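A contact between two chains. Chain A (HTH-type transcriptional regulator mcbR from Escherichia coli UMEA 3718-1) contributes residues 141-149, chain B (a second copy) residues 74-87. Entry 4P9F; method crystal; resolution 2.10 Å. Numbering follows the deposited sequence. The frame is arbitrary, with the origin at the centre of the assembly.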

ATOM      1  N   ASN A 141      11.486 -10.901  -3.670  1.00 38.94           N
ATOM      2  CA  ASN A 141      11.202 -11.586  -2.410  1.00 39.76           C
ATOM      3  C   ASN A 141      10.683 -10.622  -1.335  1.00 37.19           C
ATOM      4  O   ASN A 141      10.953 -10.777  -0.143  1.00 35.80           O
ATOM      5  CB  ASN A 141      12.437 -12.354  -1.926  1.00 44.21           C
ATOM      6  CG  ASN A 141      12.812 -13.485  -2.868  1.00 47.20           C
ATOM      7  OD1 ASN A 141      11.938 -14.081  -3.502  1.00 49.76           O
ATOM      8  ND2 ASN A 141      14.107 -13.789  -2.963  1.00 43.74           N
HETATM    9  N   MSE A 142       9.913  -9.638  -1.781  1.00 31.20           N
HETATM   10  CA  MSE A 142       9.203  -8.734  -0.888  1.00 29.42           C
HETATM   11  C   MSE A 142       7.716  -8.778  -1.180  1.00 27.35           C
HETATM   12  O   MSE A 142       7.225  -7.916  -1.904  1.00 32.77           O
HETATM   13  CB  MSE A 142       9.699  -7.301  -1.075  1.00 28.40           C
HETATM   14  CG  MSE A 142      11.188  -7.187  -1.127  1.00 40.08           C
HETATM   15 SE   MSE A 142      11.849  -6.882   0.649  0.66 49.98          SE
HETATM   16  CE  MSE A 142      11.614  -4.947   0.621  1.00 32.13           C
ATOM     17  N   PRO A 143       6.997  -9.763  -0.614  1.00 28.52           N
ATOM     18  CA  PRO A 143       5.562  -9.985  -0.860  1.00 31.57           C
ATOM     19  C   PRO A 143       4.681  -8.797  -0.504  1.00 26.77           C
ATOM     20  O   PRO A 143       3.689  -8.546  -1.189  1.00 26.58           O
ATOM     21  CB  PRO A 143       5.221 -11.175   0.052  1.00 33.18           C
ATOM     22  CG  PRO A 143       6.512 -11.793   0.383  1.00 37.95           C
ATOM     23  CD  PRO A 143       7.539 -10.730   0.356  1.00 32.94           C
ATOM     24  N   ILE A 144       5.024  -8.090   0.568  1.00 29.94           N
ATOM     25  CA  ILE A 144       4.252  -6.921   0.986  1.00 25.96           C
ATOM     26  C   ILE A 144       4.452  -5.760   0.007  1.00 26.59           C
ATOM     27  O   ILE A 144       3.500  -5.028  -0.326  1.00 25.88           O
ATOM     28  CB  ILE A 144       4.634  -6.486   2.414  1.00 26.48           C
ATOM     29  CG1 ILE A 144       4.374  -7.643   3.392  1.00 31.55           C
ATOM     30  CG2 ILE A 144       3.818  -5.278   2.839  1.00 25.86           C
ATOM     31  CD1 ILE A 144       4.696  -7.303   4.848  1.00 31.61           C
ATOM     32  N   LEU A 145       5.683  -5.604  -0.475  1.00 24.82           N
ATOM     33  CA  LEU A 145       5.964  -4.593  -1.496  1.00 24.30           C
ATOM     34  C   LEU A 145       5.161  -4.899  -2.749  1.00 23.55           C
ATOM     35  O   LEU A 145       4.474  -4.034  -3.265  1.00 22.84           O
ATOM     36  CB  LEU A 145       7.466  -4.532  -1.828  1.00 24.42           C
ATOM     37  CG  LEU A 145       7.939  -3.632  -2.975  1.00 23.61           C
ATOM     38  CD1 LEU A 145       7.560  -2.183  -2.744  1.00 25.91           C
ATOM     39  CD2 LEU A 145       9.468  -3.738  -3.164  1.00 24.50           C
ATOM     40  N   CYS A 146       5.211  -6.147  -3.205  1.00 24.17           N
ATOM     41  CA  CYS A 146       4.447  -6.538  -4.394  1.00 24.72           C
ATOM     42  C   CYS A 146       2.934  -6.370  -4.242  1.00 29.07           C
ATOM     43  O   CYS A 146       2.282  -5.871  -5.155  1.00 25.98           O
ATOM     44  CB  CYS A 146       4.756  -8.004  -4.749  1.00 26.00           C
ATOM     45  SG  CYS A 146       6.502  -8.237  -5.263  1.00 37.87           S
ATOM     46  N   GLU A 147       2.384  -6.779  -3.098  1.00 24.11           N
ATOM     47  CA  GLU A 147       0.951  -6.614  -2.837  1.00 25.20           C
ATOM     48  C   GLU A 147       0.574  -5.143  -2.869  1.00 23.07           C
ATOM     49  O   GLU A 147      -0.469  -4.768  -3.391  1.00 26.48           O
ATOM     50  CB  GLU A 147       0.535  -7.232  -1.489  1.00 24.74           C
ATOM     51  CG  GLU A 147      -1.006  -7.499  -1.351  1.00 39.34           C
ATOM     52  CD  GLU A 147      -1.871  -6.255  -1.003  1.00 54.70           C
ATOM     53  OE1 GLU A 147      -1.352  -5.274  -0.420  1.00 43.46           O
ATOM     54  OE2 GLU A 147      -3.094  -6.267  -1.304  1.00 49.23           O
HETATM   55  N   MSE A 148       1.422  -4.301  -2.300  1.00 24.06           N
HETATM   56  CA  MSE A 148       1.131  -2.869  -2.294  1.00 22.23           C
HETATM   57  C   MSE A 148       1.122  -2.306  -3.722  1.00 22.27           C
HETATM   58  O   MSE A 148       0.289  -1.463  -4.073  1.00 22.35           O
HETATM   59  CB  MSE A 148       2.146  -2.106  -1.439  1.00 23.60           C
HETATM   60  CG  MSE A 148       1.822  -0.617  -1.366  1.00 27.90           C
HETATM   61 SE   MSE A 148       2.669   0.294   0.132  0.78 38.22          SE
HETATM   62  CE  MSE A 148       1.879  -0.784   1.544  1.00 36.99           C
ATOM     63  N   ILE A 149       2.049  -2.781  -4.541  1.00 25.99           N
ATOM     64  CA  ILE A 149       2.091  -2.376  -5.947  1.00 28.62           C
ATOM     65  C   ILE A 149       0.785  -2.814  -6.640  1.00 24.20           C
ATOM     66  O   ILE A 149       0.155  -2.025  -7.336  1.00 22.83           O
ATOM     67  CB  ILE A 149       3.338  -2.956  -6.668  1.00 27.95           C
ATOM     68  CG1 ILE A 149       4.624  -2.292  -6.129  1.00 21.65           C
ATOM     69  CG2 ILE A 149       3.233  -2.768  -8.202  1.00 23.03           C
ATOM     70  CD1 ILE A 149       5.936  -2.942  -6.648  1.00 22.14           C
TER
ATOM     71  N   ARG B  74      12.519 -10.824   9.489  1.00 43.09           N
ATOM     72  CA  ARG B  74      12.534 -10.622   8.042  1.00 49.64           C
ATOM     73  C   ARG B  74      11.366  -9.751   7.601  1.00 45.05           C
ATOM     74  O   ARG B  74      11.535  -8.818   6.821  1.00 44.48           O
ATOM     75  CB  ARG B  74      12.497 -11.965   7.305  1.00 52.61           C
ATOM     76  N   GLN B  75      10.189 -10.036   8.143  1.00 42.28           N
ATOM     77  CA  GLN B  75       8.988  -9.297   7.793  1.00 38.04           C
ATOM     78  C   GLN B  75       9.025  -7.859   8.305  1.00 39.35           C
ATOM     79  O   GLN B  75       8.636  -6.935   7.589  1.00 37.94           O
ATOM     80  CB  GLN B  75       7.759 -10.011   8.338  1.00 41.14           C
ATOM     81  CG  GLN B  75       6.455  -9.354   7.942  1.00 45.57           C
ATOM     82  CD  GLN B  75       5.264 -10.227   8.269  1.00 56.84           C
ATOM     83  OE1 GLN B  75       4.751 -10.936   7.406  1.00 62.66           O
ATOM     84  NE2 GLN B  75       4.821 -10.186   9.521  1.00 58.78           N
ATOM     85  N   LEU B  76       9.489  -7.668   9.537  1.00 38.29           N
ATOM     86  CA  LEU B  76       9.658  -6.321  10.077  1.00 38.76           C
ATOM     87  C   LEU B  76      10.675  -5.527   9.255  1.00 39.12           C
ATOM     88  O   LEU B  76      10.484  -4.327   9.011  1.00 33.71           O
ATOM     89  CB  LEU B  76      10.102  -6.376  11.547  1.00 37.26           C
ATOM     90  CG  LEU B  76      10.252  -5.025  12.251  1.00 37.44           C
ATOM     91  CD1 LEU B  76       8.943  -4.281  12.228  1.00 35.33           C
ATOM     92  CD2 LEU B  76      10.747  -5.187  13.677  1.00 47.11           C
ATOM     93  N   ASP B  77      11.751  -6.193   8.834  1.00 40.39           N
ATOM     94  CA  ASP B  77      12.751  -5.582   7.952  1.00 36.66           C
ATOM     95  C   ASP B  77      12.090  -5.096   6.665  1.00 38.87           C
ATOM     96  O   ASP B  77      12.259  -3.946   6.263  1.00 36.46           O
ATOM     97  CB  ASP B  77      13.874  -6.563   7.608  1.00 40.91           C
ATOM     98  CG  ASP B  77      14.913  -6.651   8.693  1.00 63.61           C
ATOM     99  OD1 ASP B  77      14.686  -6.046   9.751  1.00 73.15           O
ATOM    100  OD2 ASP B  77      15.960  -7.303   8.489  1.00 71.05           O
ATOM    101  N   GLU B  78      11.334  -5.982   6.017  1.00 33.20           N
ATOM    102  CA  GLU B  78      10.656  -5.620   4.774  1.00 30.81           C
ATOM    103  C   GLU B  78       9.720  -4.416   4.979  1.00 29.28           C
ATOM    104  O   GLU B  78       9.727  -3.482   4.192  1.00 31.56           O
ATOM    105  CB  GLU B  78       9.845  -6.792   4.229  1.00 34.73           C
ATOM    106  CG  GLU B  78       9.042  -6.393   2.984  1.00 35.27           C
ATOM    107  CD  GLU B  78       8.211  -7.519   2.404  1.00 40.28           C
ATOM    108  OE1 GLU B  78       8.179  -8.633   2.974  1.00 41.97           O
ATOM    109  OE2 GLU B  78       7.582  -7.275   1.363  1.00 44.29           O
ATOM    110  N   ILE B  79       8.913  -4.454   6.033  1.00 32.14           N
ATOM    111  CA  ILE B  79       7.983  -3.367   6.340  1.00 28.97           C
ATOM    112  C   ILE B  79       8.697  -2.028   6.569  1.00 31.75           C
ATOM    113  O   ILE B  79       8.248  -0.987   6.074  1.00 27.37           O
ATOM    114  CB  ILE B  79       7.135  -3.712   7.566  1.00 31.87           C
ATOM    115  CG1 ILE B  79       6.169  -4.850   7.211  1.00 34.25           C
ATOM    116  CG2 ILE B  79       6.344  -2.477   8.042  1.00 30.73           C
ATOM    117  CD1 ILE B  79       5.448  -5.434   8.399  1.00 31.61           C
ATOM    118  N   ASN B  80       9.801  -2.066   7.317  1.00 29.67           N
ATOM    119  CA  ASN B  80      10.595  -0.870   7.584  1.00 30.29           C
ATOM    120  C   ASN B  80      11.233  -0.319   6.332  1.00 34.64           C
ATOM    121  O   ASN B  80      11.294   0.889   6.163  1.00 30.93           O
ATOM    122  CB  ASN B  80      11.675  -1.139   8.631  1.00 37.25           C
ATOM    123  CG  ASN B  80      11.105  -1.264  10.016  1.00 46.77           C
ATOM    124  OD1 ASN B  80      10.054  -0.699  10.314  1.00 46.54           O
ATOM    125  ND2 ASN B  80      11.790  -2.001  10.877  1.00 46.96           N
ATOM    126  N   ARG B  81      11.710  -1.204   5.456  1.00 33.46           N
ATOM    127  CA  ARG B  81      12.314  -0.775   4.200  1.00 30.24           C
ATOM    128  C   ARG B  81      11.305  -0.031   3.317  1.00 28.51           C
ATOM    129  O   ARG B  81      11.617   1.002   2.721  1.00 28.86           O
ATOM    130  CB  ARG B  81      12.870  -1.984   3.430  1.00 33.94           C
ATOM    131  CG  ARG B  81      14.109  -2.636   4.062  1.00 39.17           C
ATOM    132  N   ILE B  82      10.086  -0.555   3.234  1.00 26.63           N
ATOM    133  CA  ILE B  82       9.053   0.104   2.439  1.00 29.79           C
ATOM    134  C   ILE B  82       8.633   1.446   3.060  1.00 27.90           C
ATOM    135  O   ILE B  82       8.539   2.466   2.377  1.00 30.09           O
ATOM    136  CB  ILE B  82       7.806  -0.791   2.280  1.00 27.95           C
ATOM    137  CG1 ILE B  82       8.181  -2.145   1.677  1.00 31.15           C
ATOM    138  CG2 ILE B  82       6.739  -0.088   1.432  1.00 25.13           C
ATOM    139  CD1 ILE B  82       7.079  -3.195   1.826  1.00 27.37           C
ATOM    140  N   ARG B  83       8.353   1.447   4.354  1.00 30.23           N
ATOM    141  CA  ARG B  83       7.810   2.660   4.953  1.00 30.13           C
ATOM    142  C   ARG B  83       8.867   3.742   5.048  1.00 37.13           C
ATOM    143  O   ARG B  83       8.543   4.928   5.047  1.00 36.15           O
ATOM    144  CB  ARG B  83       7.200   2.360   6.320  1.00 34.17           C
ATOM    145  CG  ARG B  83       8.183   2.099   7.414  1.00 35.70           C
ATOM    146  CD  ARG B  83       7.448   1.696   8.693  1.00 39.80           C
ATOM    147  NE  ARG B  83       8.387   1.534   9.795  1.00 41.82           N
ATOM    148  CZ  ARG B  83       8.665   2.479  10.686  1.00 43.35           C
ATOM    149  NH1 ARG B  83       8.076   3.666  10.602  1.00 28.29           N
ATOM    150  NH2 ARG B  83       9.543   2.234  11.647  1.00 42.38           N
ATOM    151  N   TYR B  84      10.135   3.333   5.086  1.00 36.50           N
ATOM    152  CA  TYR B  84      11.244   4.268   5.039  1.00 37.80           C
ATOM    153  C   TYR B  84      11.076   5.206   3.843  1.00 33.47           C
ATOM    154  O   TYR B  84      11.104   6.422   3.989  1.00 35.99           O
ATOM    155  CB  TYR B  84      12.573   3.524   4.945  1.00 45.16           C
ATOM    156  CG  TYR B  84      13.791   4.418   4.906  1.00 56.34           C
ATOM    157  CD1 TYR B  84      14.382   4.870   6.081  1.00 61.53           C
ATOM    158  CD2 TYR B  84      14.349   4.817   3.692  1.00 61.44           C
ATOM    159  CE1 TYR B  84      15.514   5.690   6.047  1.00 65.31           C
ATOM    160  CE2 TYR B  84      15.477   5.639   3.648  1.00 61.40           C
ATOM    161  CZ  TYR B  84      16.053   6.071   4.827  1.00 63.98           C
ATOM    162  OH  TYR B  84      17.166   6.885   4.778  1.00 72.61           O
ATOM    163  N   GLU B  85      10.874   4.623   2.665  1.00 30.71           N
ATOM    164  CA  GLU B  85      10.668   5.383   1.428  1.00 29.80           C
ATOM    165  C   GLU B  85       9.400   6.240   1.488  1.00 28.46           C
ATOM    166  O   GLU B  85       9.404   7.421   1.116  1.00 27.85           O
ATOM    167  CB  GLU B  85      10.570   4.406   0.244  1.00 30.60           C
ATOM    168  CG  GLU B  85      11.771   3.469   0.157  1.00 38.28           C
ATOM    169  CD  GLU B  85      13.054   4.202  -0.141  1.00 45.91           C
ATOM    170  OE1 GLU B  85      12.987   5.247  -0.810  1.00 49.58           O
ATOM    171  OE2 GLU B  85      14.125   3.752   0.320  1.00 52.29           O
ATOM    172  N   LEU B  86       8.313   5.643   1.966  1.00 25.70           N
ATOM    173  CA  LEU B  86       7.015   6.328   1.958  1.00 30.58           C
ATOM    174  C   LEU B  86       6.924   7.445   3.006  1.00 28.61           C
ATOM    175  O   LEU B  86       6.385   8.520   2.736  1.00 24.91           O
ATOM    176  CB  LEU B  86       5.888   5.311   2.141  1.00 22.46           C
ATOM    177  CG  LEU B  86       5.832   4.322   0.969  1.00 29.25           C
ATOM    178  CD1 LEU B  86       4.649   3.389   1.079  1.00 29.07           C
ATOM    179  CD2 LEU B  86       5.749   5.064  -0.364  1.00 29.08           C
ATOM    180  N   GLU B  87       7.450   7.200   4.202  1.00 23.89           N
ATOM    181  CA  GLU B  87       7.367   8.209   5.239  1.00 27.69           C
ATOM    182  C   GLU B  87       8.295   9.391   4.940  1.00 29.08           C
ATOM    183  O   GLU B  87       7.938  10.546   5.211  1.00 27.03           O
ATOM    184  CB  GLU B  87       7.656   7.585   6.610  1.00 27.03           C
ATOM    185  CG  GLU B  87       6.542   6.594   7.025  1.00 25.43           C
ATOM    186  CD  GLU B  87       6.661   6.080   8.455  1.00 29.76           C
ATOM    187  OE1 GLU B  87       6.910   6.885   9.377  1.00 30.50           O
ATOM    188  OE2 GLU B  87       6.480   4.858   8.653  1.00 32.28           O
TER
HETATM  189  O   HOH W   1      10.487 -10.071   2.489  1.00 44.54           O

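The carboxylate of B:Glu78 anchors the contact by meeting the start of helix 143-149 in chain A, where the first backbone NH groups have no partner within their own helix. OE2 of B:Glu78 accepts from N of A:Leu145 (3.1 Å, 156° at the hydrogen) and, through a weak, bent bond, from N of A:Ile144 (2.8 Å, 127°). A:Pro143, lacking an NH, has no hydrogen to give the carboxylate, though its ring packs against it (CD of A:Pro143 to OE1 of B:Glu78, 3.4 Å), and proline suits a first helical turn. The glutamate's CA-to-CB bond points toward chain A, and chi1 and chi2, both t, extend the chain to the helix start; its other oxygen, OE1, receives a hydrogen bond from water 1 (2.8 Å from the water O), which also donates to O of A:Asn141 (2.8 Å). Around this polar centre the packing is apolar. A:Ile144 fits as a knob among B:Gln75, B:Glu78, B:Ile79 and B:Ile82, its CD1 lying 3.7 Å from CG1 of B:Ile79 and its CG2 4.0 Å from CD1 of B:Ile82. That same CD1 of B:Ile82 lies 3.9 Å from CB of A:Leu145. One turn beyond A:Ile144, the selenomethionine A:Met148 places SE 3.8 Å from CD1 of B:Leu86, extending the apolar seam. The helices cross at 44°, their axes 9.8 Å apart at closest approach, and the two stretches together bury 443 Å².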